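Local atomic coordinates of hypothetical sugar kinase (PDB entry 3R8E), a protein that is a putative sugar kinase of the ROK family, and so probably transfers a phosphate group from a nucleotide to a sugar. Residues Ile198-Thr201 with His202-Ala206; Ala239-Ala242 with Asp243-Thr246; Ser271-Phe274 with Asp275-Val278; Leu281-Ala284 with Met285-Leu289. One frame throughout, in Å; residues are numbered along the deposited sequence.

Contact 1 (Ile198-Thr201 with His202-Ala206); sequences IAYT and HEQLA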
# COMPACT_ATOMS: atom_id res chain seq x y z
N ILE A 198 22.25 15.25 -0.85
CA ILE A 198 23.54 15.96 -0.86
C ILE A 198 24.25 15.71 -2.21
O ILE A 198 24.72 16.67 -2.82
CB ILE A 198 24.43 15.58 0.36
CG1 ILE A 198 23.78 16.03 1.69
CG2 ILE A 198 25.87 16.15 0.23
CD1 ILE A 198 24.30 15.33 2.95
N ALA A 199 24.29 14.44 -2.67
CA ALA A 199 24.92 14.06 -3.93
C ALA A 199 24.23 14.73 -5.13
O ALA A 199 24.92 15.19 -6.04
CB ALA A 199 24.92 12.55 -4.10
N TYR A 200 22.88 14.81 -5.10
CA TYR A 200 22.08 15.46 -6.14
C TYR A 200 22.33 16.97 -6.15
O TYR A 200 22.40 17.56 -7.23
CB TYR A 200 20.58 15.15 -5.97
CG TYR A 200 19.68 15.89 -6.94
CD1 TYR A 200 19.60 15.51 -8.28
CD2 TYR A 200 18.92 16.98 -6.53
CE1 TYR A 200 18.78 16.19 -9.18
CE2 TYR A 200 18.11 17.68 -7.42
CZ TYR A 200 18.04 17.28 -8.74
OH TYR A 200 17.23 17.95 -9.62
N THR A 201 22.47 17.60 -4.96
CA THR A 201 22.73 19.04 -4.82
C THR A 201 24.11 19.35 -5.43
O THR A 201 24.22 20.34 -6.16
CB THR A 201 22.60 19.51 -3.36
OG1 THR A 201 21.31 19.14 -2.87
CG2 THR A 201 22.76 21.02 -3.21
N HIS A 202 25.13 18.49 -5.19
CA HIS A 202 26.48 18.65 -5.76
C HIS A 202 26.45 18.51 -7.29
O HIS A 202 27.20 19.22 -7.97
CB HIS A 202 27.47 17.62 -5.17
CG HIS A 202 28.02 17.99 -3.83
ND1 HIS A 202 28.82 19.10 -3.65
CD2 HIS A 202 27.90 17.34 -2.65
CE1 HIS A 202 29.15 19.10 -2.37
NE2 HIS A 202 28.62 18.07 -1.73
N GLU A 203 25.58 17.63 -7.82
CA GLU A 203 25.40 17.40 -9.26
C GLU A 203 24.83 18.65 -9.94
O GLU A 203 25.28 19.01 -11.02
CB GLU A 203 24.49 16.19 -9.52
CG GLU A 203 25.19 14.85 -9.40
CD GLU A 203 24.30 13.62 -9.45
OE1 GLU A 203 23.19 13.69 -10.03
OE2 GLU A 203 24.73 12.57 -8.92
N GLN A 204 23.85 19.31 -9.28
CA GLN A 204 23.20 20.52 -9.78
C GLN A 204 24.16 21.71 -9.71
O GLN A 204 24.13 22.56 -10.60
CB GLN A 204 21.91 20.82 -9.00
CG GLN A 204 20.79 19.79 -9.21
CD GLN A 204 20.34 19.66 -10.65
OE1 GLN A 204 19.78 20.58 -11.25
NE2 GLN A 204 20.56 18.49 -11.23
N LEU A 205 25.03 21.75 -8.67
CA LEU A 205 26.05 22.80 -8.50
C LEU A 205 27.13 22.68 -9.58
O LEU A 205 27.67 23.70 -10.01
CB LEU A 205 26.69 22.74 -7.10
CG LEU A 205 25.84 23.24 -5.92
CD1 LEU A 205 26.31 22.64 -4.62
CD2 LEU A 205 25.84 24.76 -5.83
N ALA A 206 27.43 21.43 -10.02
CA ALA A 206 28.39 21.14 -11.09
C ALA A 206 27.84 21.59 -12.44
O ALA A 206 28.61 22.03 -13.30
CB ALA A 206 28.71 19.65 -11.12

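Contact 2 (Ala239-Ala242 with Asp243-Thr246); sequences AVWA and DIGT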
# COMPACT_ATOMS: atom_id res chain seq x y z
N ALA A 239 15.06 24.95 -6.21
CA ALA A 239 14.80 23.97 -7.27
C ALA A 239 15.08 22.54 -6.80
O ALA A 239 14.34 21.63 -7.19
CB ALA A 239 15.64 24.29 -8.50
N VAL A 240 16.12 22.36 -5.96
CA VAL A 240 16.49 21.05 -5.39
C VAL A 240 15.33 20.55 -4.51
O VAL A 240 14.87 19.42 -4.71
CB VAL A 240 17.84 21.10 -4.62
CG1 VAL A 240 18.01 19.88 -3.71
CG2 VAL A 240 19.01 21.21 -5.58
N TRP A 241 14.83 21.40 -3.58
CA TRP A 241 13.72 21.02 -2.69
C TRP A 241 12.43 20.80 -3.48
O TRP A 241 11.67 19.89 -3.14
CB TRP A 241 13.50 22.05 -1.57
CG TRP A 241 14.60 22.10 -0.55
CD1 TRP A 241 15.38 23.18 -0.24
CD2 TRP A 241 15.05 21.03 0.29
NE1 TRP A 241 16.27 22.85 0.75
CE2 TRP A 241 16.12 21.53 1.08
CE3 TRP A 241 14.66 19.69 0.46
CZ2 TRP A 241 16.80 20.74 2.01
CZ3 TRP A 241 15.33 18.91 1.40
CH2 TRP A 241 16.38 19.43 2.16
N ALA A 242 12.19 21.59 -4.55
CA ALA A 242 11.02 21.43 -5.42
C ALA A 242 11.03 20.05 -6.11
O ALA A 242 9.99 19.41 -6.20
CB ALA A 242 10.98 22.54 -6.45
N ASP A 243 12.22 19.58 -6.56
CA ASP A 243 12.37 18.27 -7.21
C ASP A 243 12.17 17.14 -6.19
O ASP A 243 11.46 16.18 -6.49
CB ASP A 243 13.72 18.14 -7.92
CG ASP A 243 13.74 17.01 -8.92
OD1 ASP A 243 13.13 17.16 -10.00
OD2 ASP A 243 14.35 15.96 -8.62
N ILE A 244 12.75 17.29 -4.97
CA ILE A 244 12.61 16.34 -3.85
C ILE A 244 11.11 16.21 -3.51
O ILE A 244 10.61 15.09 -3.36
CB ILE A 244 13.48 16.78 -2.63
CG1 ILE A 244 15.01 16.64 -2.91
CG2 ILE A 244 13.08 16.08 -1.31
CD1 ILE A 244 15.58 15.17 -3.14
N GLY A 245 10.41 17.35 -3.45
CA GLY A 245 8.98 17.41 -3.18
C GLY A 245 8.15 16.61 -4.16
O GLY A 245 7.32 15.80 -3.74
N THR A 246 8.40 16.79 -5.47
CA THR A 246 7.72 16.06 -6.54
C THR A 246 7.91 14.54 -6.35
O THR A 246 6.93 13.80 -6.44
CB THR A 246 8.22 16.51 -7.93
OG1 THR A 246 7.99 17.91 -8.07
CG2 THR A 246 7.54 15.76 -9.08

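Contact 3 (Ser271-Phe274 with Asp275-Val278); sequences SGAF and DYFV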
# COMPACT_ATOMS: atom_id res chain seq x y z
N SER A 271 12.70 17.21 6.93
CA SER A 271 11.44 17.89 7.28
C SER A 271 11.65 19.35 7.74
O SER A 271 10.69 20.12 7.79
CB SER A 271 10.68 17.12 8.35
OG SER A 271 11.30 17.18 9.62
N GLY A 272 12.90 19.72 8.04
CA GLY A 272 13.23 21.08 8.45
C GLY A 272 13.05 22.04 7.28
O GLY A 272 12.90 23.25 7.47
N ALA A 273 13.05 21.47 6.04
CA ALA A 273 12.86 22.17 4.77
C ALA A 273 11.42 22.02 4.26
O ALA A 273 11.17 22.19 3.07
CB ALA A 273 13.83 21.61 3.75
N PHE A 274 10.48 21.73 5.18
CA PHE A 274 9.05 21.53 4.95
C PHE A 274 8.47 22.55 3.96
O PHE A 274 7.92 22.17 2.94
CB PHE A 274 8.29 21.61 6.29
CG PHE A 274 6.83 21.21 6.27
CD1 PHE A 274 5.84 22.14 5.96
CD2 PHE A 274 6.44 19.92 6.61
CE1 PHE A 274 4.49 21.78 5.95
CE2 PHE A 274 5.09 19.56 6.61
CZ PHE A 274 4.13 20.49 6.28
N ASP A 275 8.65 23.86 4.25
CA ASP A 275 8.10 24.94 3.43
C ASP A 275 8.60 24.96 1.98
O ASP A 275 7.91 25.51 1.11
CB ASP A 275 8.40 26.30 4.08
CG ASP A 275 7.76 26.50 5.45
OD1 ASP A 275 6.78 25.78 5.77
OD2 ASP A 275 8.22 27.40 6.19
N TYR A 276 9.78 24.37 1.70
CA TYR A 276 10.38 24.41 0.37
C TYR A 276 10.08 23.17 -0.48
O TYR A 276 10.10 23.29 -1.71
CB TYR A 276 11.90 24.66 0.50
CG TYR A 276 12.21 25.74 1.51
CD1 TYR A 276 11.85 27.06 1.28
CD2 TYR A 276 12.73 25.42 2.76
CE1 TYR A 276 12.04 28.05 2.25
CE2 TYR A 276 12.93 26.39 3.74
CZ TYR A 276 12.58 27.71 3.48
OH TYR A 276 12.77 28.67 4.44
N PHE A 277 9.78 22.00 0.13
CA PHE A 277 9.47 20.81 -0.66
C PHE A 277 7.97 20.44 -0.64
O PHE A 277 7.50 19.79 -1.57
CB PHE A 277 10.34 19.59 -0.27
CG PHE A 277 10.08 18.92 1.06
CD1 PHE A 277 9.04 18.00 1.21
CD2 PHE A 277 10.94 19.11 2.14
CE1 PHE A 277 8.82 17.35 2.42
CE2 PHE A 277 10.71 18.46 3.36
CZ PHE A 277 9.65 17.59 3.49
N VAL A 278 7.21 20.85 0.40
CA VAL A 278 5.77 20.51 0.51
C VAL A 278 4.93 21.13 -0.65
O VAL A 278 4.07 20.41 -1.15
CB VAL A 278 5.19 20.83 1.92
CG1 VAL A 278 3.66 20.74 1.95
CG2 VAL A 278 5.78 19.89 2.96
O HOH W 1 10.63 24.75 6.38

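Contact 4 (Leu281-Ala284 with Met285-Leu289); sequences LKKA and MLEHL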
# COMPACT_ATOMS: atom_id res chain seq x y z
N LEU A 281 5.18 18.68 -3.43
CA LEU A 281 4.64 17.42 -2.90
C LEU A 281 3.12 17.46 -3.06
O LEU A 281 2.55 16.52 -3.63
CB LEU A 281 5.06 17.26 -1.42
CG LEU A 281 4.74 15.95 -0.70
CD1 LEU A 281 5.58 15.82 0.55
CD2 LEU A 281 3.26 15.88 -0.27
N LYS A 282 2.49 18.56 -2.58
CA LYS A 282 1.05 18.77 -2.66
C LYS A 282 0.60 18.82 -4.12
O LYS A 282 -0.42 18.22 -4.46
CB LYS A 282 0.66 20.06 -1.91
CG LYS A 282 -0.80 20.15 -1.49
CD LYS A 282 -1.09 21.40 -0.65
CE LYS A 282 -0.72 21.25 0.81
NZ LYS A 282 -1.00 22.48 1.59
N LYS A 283 1.38 19.52 -4.99
CA LYS A 283 1.11 19.66 -6.42
C LYS A 283 1.04 18.27 -7.09
O LYS A 283 0.08 18.01 -7.81
CB LYS A 283 2.16 20.56 -7.10
CG LYS A 283 1.81 20.95 -8.53
CD LYS A 283 2.86 21.86 -9.16
CE LYS A 283 3.95 21.11 -9.89
NZ LYS A 283 4.98 22.03 -10.45
N ALA A 284 2.02 17.39 -6.81
CA ALA A 284 2.07 16.03 -7.36
C ALA A 284 0.83 15.23 -6.95
O ALA A 284 0.25 14.53 -7.78
CB ALA A 284 3.34 15.31 -6.92
N MSE A 285 0.39 15.38 -5.69
CA MSE A 285 -0.78 14.69 -5.15
C MSE A 285 -2.07 15.19 -5.81
O MSE A 285 -2.92 14.39 -6.18
CB MSE A 285 -0.85 14.84 -3.63
CG MSE A 285 0.33 14.17 -2.92
SE MSE A 285 0.09 14.09 -1.00
CE MSE A 285 -1.08 12.54 -1.01
N LEU A 286 -2.19 16.51 -6.02
CA LEU A 286 -3.37 17.08 -6.68
C LEU A 286 -3.41 16.69 -8.16
O LEU A 286 -4.50 16.50 -8.69
CB LEU A 286 -3.40 18.60 -6.53
CG LEU A 286 -3.62 19.18 -5.13
CD1 LEU A 286 -3.29 20.67 -5.10
CD2 LEU A 286 -5.05 18.97 -4.65
N GLU A 287 -2.24 16.58 -8.82
CA GLU A 287 -2.14 16.21 -10.24
C GLU A 287 -2.59 14.78 -10.52
O GLU A 287 -3.21 14.53 -11.56
CB GLU A 287 -0.69 16.36 -10.74
CG GLU A 287 -0.32 17.76 -11.19
CD GLU A 287 1.14 18.00 -11.53
OE1 GLU A 287 1.92 17.02 -11.61
OE2 GLU A 287 1.51 19.18 -11.73
N HIS A 288 -2.26 13.83 -9.62
CA HIS A 288 -2.51 12.41 -9.84
C HIS A 288 -3.68 11.80 -9.04
O HIS A 288 -4.08 10.68 -9.36
CB HIS A 288 -1.24 11.61 -9.54
CG HIS A 288 -0.07 11.99 -10.39
ND1 HIS A 288 -0.00 11.63 -11.72
CD2 HIS A 288 1.04 12.69 -10.07
CE1 HIS A 288 1.15 12.12 -12.17
NE2 HIS A 288 1.80 12.77 -11.21
N LEU A 289 -4.19 12.48 -8.01
CA LEU A 289 -5.29 11.94 -7.22
C LEU A 289 -6.59 12.71 -7.41
O LEU A 289 -6.55 13.94 -7.42
CB LEU A 289 -4.94 11.91 -5.71
CG LEU A 289 -3.78 11.02 -5.26
CD1 LEU A 289 -3.32 11.41 -3.87
CD2 LEU A 289 -4.14 9.52 -5.32

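Contact 1 (Ile198-Thr201 with His202-Ala206)
Tyr200 and Gln204 carry this local contact, one turn apart on helix 194-207. The bend at chi2 (-60°) folds the Gln204 chain back over the tyrosine. Its CB lies near the backbone carbonyls of Tyr200 and Thr201. Its CG then sits over one face of the Tyr200 ring, 4.0 Å from the centroid, as a CH-pi contact offset toward the rim. At the tip, Gln204 NE2 is 3.6 Å from Tyr200 CE1, and Gln204 CD is 3.7 Å from Tyr200 OH. Ring and amide planes differ by only 19°, so the two flat groups are nearly parallel. The backbone beneath is regular alpha helix: Gln204 N donates to Tyr200 O at 3.1 Å, and Leu205 N to Thr201 O at 3.0 Å. The Tyr200 ring also packs on Val240 and Asp243 of helix 235-259. With a serine here, the Gln204 chain would probably lose the ring face it lies over, and a gap would open toward that helix. Round the helix, Ile198 CG2 meets the imidazole of His202, 3.7 Å from its CD2. Thr201 CG2 lies alongside Leu205 CD1 at 4.1 Å, while Thr201 OG1 bonds back to Leu197 O.

Contact 2 (Ala239-Ala242 with Asp243-Thr246)
Helix 235-259 is the long helix to which Ala239-Thr246 belong, and Trp241 and Ile244 meet on one side of it. The Ile244 branch that is anti to the backbone N, CG2, comes to the edge of the indole, near its plane, 4.3 Å from Trp241 CE3. The other branch, CG1, turns back along the helix and lies 3.3 Å from Val240 O; the side chains of Val240 and Ile244 touch only loosely. The i to i+4 bonds of the alpha helix continue unbroken through this turn. Ile244 N donates to Val240 O at 3.0 Å. Gly245 N reaches Trp241 O at 2.9 Å. Gly245 has no side chain, and its CA packs against Phe277 of helix 274-288, so the two helices approach closely here. Ala242 O receives Thr246 N at 3.2 Å. Thr246 OG1 lies 3.1 Å from the same Ala242 O, brought there by a chi1 of -58° that sets the hydroxyl beside its own backbone N. Asn280 ND2 of helix 274-288 also donates to Ala242 O. Trp241 lies among Pro223 and Ala230 of helix 223-231, Ala273 and Phe277, and its NE1 makes a weak hydrogen bond to Ile226 O.

Contact 3 (Ser271-Phe274 with Asp275-Val278)
Ala273 O accepts two backbone N-H groups at the start of helix 274-288. Tyr276 N is 2.9 Å from Ala273 O and stands above the carbonyl plane. Phe277 N is 3.3 Å from Ala273 O and comes in nearly along the C=O axis. One residue on, Val278 N donates to Phe274 O at 2.9 Å. A water accepts from Asp275 N and donates to Gly272 O, so it joins the first turn to the preceding loop. The main packing is between Phe274 and Val278. Val278 CG2 sits over the centre of the Phe274 ring, 3.5 Å from the centroid and only 1° off the normal, a CH-pi contact. Phe274 CG is anti to the backbone N (chi1 -171°), which swings the ring along the helix to meet that methyl. The ring also packs on Leu266, Ile299 and Lys301. Its loss to a smaller residue such as alanine is likely to leave the Val278 methyl without its aromatic partner and to open a gap beside those three residues. On another side, Ala273 CB is 4.1 Å from both Tyr276 CD2 and Phe277 CD2. The edge of the Phe277 ring faces Ser271 CA. This is the N-terminal first turn of an alpha helix, with Ala273 at the N-cap position, where the chain passes from strand 263-267 through a 3-10 turn into helix 274-288.

Contact 4 (Leu281-Ala284 with Met285-Leu289)
Leu281 and Met285, one turn apart, lie side by side and point the same way. Met285 is a selenomethionine, and its SE atom is 3.7 Å from Leu281 CD2. Nearer the backbone, Met285 CG rests 3.3 Å from Leu281 O. The leucine CG is anti to its backbone N (chi1 -174°), which carries the branch along the helix to the selenium. On the exposed side Lys283 and Glu287 also run alongside each other. Glu287 OE2 touches the lysine's aliphatic chain, 3.6 Å from Lys283 CE. The charged ends stay apart, with Lys283 NZ 4.7 Å from Glu287 OE2, so any attraction is probably that of a loose pair of opposite charges. Both residues also touch a crystal neighbour, so this pairing is less certain in solution. His288 places the edge of its imidazole against the preceding turn, with its CD2 3.0 Å from Ala284 O. The hydrogen bond to Ala284 O comes from His288 N, at 3.2 Å. Backbone bonds of the alpha helix set these spacings. Leu286 N gives a bond of 2.9 Å to Lys282 O, and Glu287 N one to Lys283 O. Leu289 is the first residue to leave helical geometry, though its N still bonds to Met285 O, so the segment spans the C-terminal end of helix 274-288. Leu281 and Met285 face inward, against Ile248, Leu252 and Val256 of helix 235-259 and Leu266 and Ile264 of strand 263-267. Leu286 and Leu289 reach Thr294 of helix 291-294, and His288 packs on Leu181 of the second subunit.

Overall arrangement
The four contacts lie on three packed helices and the turn that leads into one of them. Contact 2, on helix 235-259, is the hub and touches the other three. Its centre is about 9 Å from that of contact 3 and about 13 Å from those of contacts 1 and 4. Contact 1 packs Thr201 OG1 against Val240 CG1, 3.5 Å apart. Contact 3 sets Ala273 CB 3.5 Å from Trp241 CE2. Contact 4 meets contact 2 at Leu281 CB and Gly245 O, 3.6 Å apart. Contacts 3 and 4 lie near the two ends of helix 274-288, their centres about 16 Å apart. Contacts 1 and 4 are farthest apart, about 25 Å between centres.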